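PDB 4BLG: latency-associated nuclear antigen, which binds DNA as a dimer through its C-terminal domain, part of a viral nuclear protein associated with latent herpesvirus infection. Local coordinates for the interface of chains A and B. Sequence-based numbering; all coordinates share one arbitrary frame. Chains: chain A/B, Latency-associated nuclear antigen.

The interface of chains A and B. Residues chain A 89, 125-126; chain B 42, 44, 71, 117, 119.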
# COMPACT_ATOMS: atom_id res chain seq x y z
N PHE A 89 -6.92 -5.17 2.72
CA PHE A 89 -6.41 -6.48 2.33
C PHE A 89 -7.51 -7.54 2.37
O PHE A 89 -8.33 -7.55 3.28
CB PHE A 89 -5.26 -6.89 3.24
CG PHE A 89 -4.11 -5.93 3.23
CD1 PHE A 89 -3.14 -6.00 2.25
CD2 PHE A 89 -4.01 -4.94 4.20
CE1 PHE A 89 -2.08 -5.11 2.23
CE2 PHE A 89 -2.95 -4.04 4.18
CZ PHE A 89 -1.98 -4.13 3.19
N PHE A 125 0.62 -10.58 0.74
CA PHE A 125 1.10 -9.45 1.53
C PHE A 125 1.70 -9.95 2.83
O PHE A 125 1.30 -10.99 3.34
CB PHE A 125 -0.02 -8.46 1.77
CG PHE A 125 -0.36 -7.64 0.56
CD1 PHE A 125 0.41 -6.54 0.22
CD2 PHE A 125 -1.44 -7.95 -0.23
CE1 PHE A 125 0.11 -5.78 -0.88
CE2 PHE A 125 -1.75 -7.19 -1.34
CZ PHE A 125 -0.97 -6.10 -1.67
N PRO A 126 2.67 -9.20 3.37
CA PRO A 126 3.45 -9.64 4.54
C PRO A 126 2.69 -9.46 5.86
O PRO A 126 3.18 -8.81 6.77
CB PRO A 126 4.66 -8.71 4.50
CG PRO A 126 4.13 -7.45 3.90
CD PRO A 126 3.09 -7.87 2.91
N MET B 42 6.63 -3.33 -1.55
CA MET B 42 6.31 -3.02 -0.17
C MET B 42 7.46 -3.48 0.70
O MET B 42 7.81 -4.66 0.72
CB MET B 42 5.02 -3.70 0.26
CG MET B 42 4.68 -3.46 1.72
SD MET B 42 3.15 -4.25 2.23
CE MET B 42 1.93 -3.22 1.43
N SER B 44 8.66 -3.91 4.52
CA SER B 44 8.03 -4.03 5.83
C SER B 44 9.02 -4.42 6.91
O SER B 44 10.05 -5.03 6.64
CB SER B 44 6.88 -5.04 5.81
OG SER B 44 7.27 -6.28 5.24
N LEU B 71 0.65 -1.87 9.10
CA LEU B 71 -0.27 -2.88 8.61
C LEU B 71 -1.25 -3.19 9.74
O LEU B 71 -0.91 -3.08 10.91
CB LEU B 71 0.46 -4.16 8.20
CG LEU B 71 1.45 -4.07 7.03
CD1 LEU B 71 2.18 -5.39 6.87
CD2 LEU B 71 0.75 -3.70 5.74
N THR B 117 8.31 -7.10 -0.71
CA THR B 117 7.30 -7.90 -1.38
C THR B 117 6.93 -7.19 -2.67
O THR B 117 6.63 -6.01 -2.65
CB THR B 117 6.05 -8.03 -0.50
OG1 THR B 117 6.42 -8.56 0.78
CG2 THR B 117 4.99 -8.94 -1.14
N VAL B 119 4.63 -6.02 -5.64
CA VAL B 119 3.23 -5.67 -5.67
C VAL B 119 2.91 -5.09 -7.04
O VAL B 119 3.76 -4.45 -7.65
CB VAL B 119 2.89 -4.62 -4.58
CG1 VAL B 119 1.49 -4.10 -4.77
CG2 VAL B 119 3.06 -5.21 -3.20
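A:Pro126 presses its ring against the thioether of B:Met42, and the two residues form the centre of this apolar patch between the two copies of the DNA-binding domain. The proline buries 63 Å², more than any other residue of the patch. Its CD lies 3.7 Å from the sulfur SD of B:Met42. A compact, pre-formed ring suits the place, since it offers CB, CG and CD together: CG also reaches the hydroxyl OG of B:Ser44 at 3.6 Å, while CD faces the hydroxyl OG1 of B:Thr117 at 4.0 Å. These short side chains let the ring come close to their strands.

B:Met42 leaves its strand fully extended, with CG anti to the backbone N (chi1 177°) and chi2 at 180°, then bends at chi3 (-72°). This bend carries the methyl CE past the proline to the ring of A:Phe125, 3.8 Å from CD1. A flexible thioether can thus touch the proline with its sulfur and the phenyl group with its methyl. The side chains of A:Phe125 and B:Met42 cross at about a right angle. From the opposite side of that ring plane, CG2 of B:Val119 comes within 3.8 Å of CE1, so the two methyls flank this edge.

The edge of A:Phe89 comes over one face of A:Phe125, on the same side as the methionine methyl, its CE1 3.4 Å above the plane and offset toward the rim. The rings are steeply inclined, with CD2 of A:Phe125 at the edge of the A:Phe89 ring, in its plane. CZ of A:Phe89 meets CD2 of B:Leu71 at 3.8 Å. The other leucine methyl, CD1, lies beside the carbonyl O of A:Pro126, so the branched side chain spans both residues.

In the fold, A:Phe125 and A:Pro126 follow strand 115-122, and A:Phe89 belongs to strand 84-90. They pack on strands 39-45 and 115-122 of chain B and the loop bearing B:Leu71. Two-fold symmetry repeats the contact with the chains exchanged.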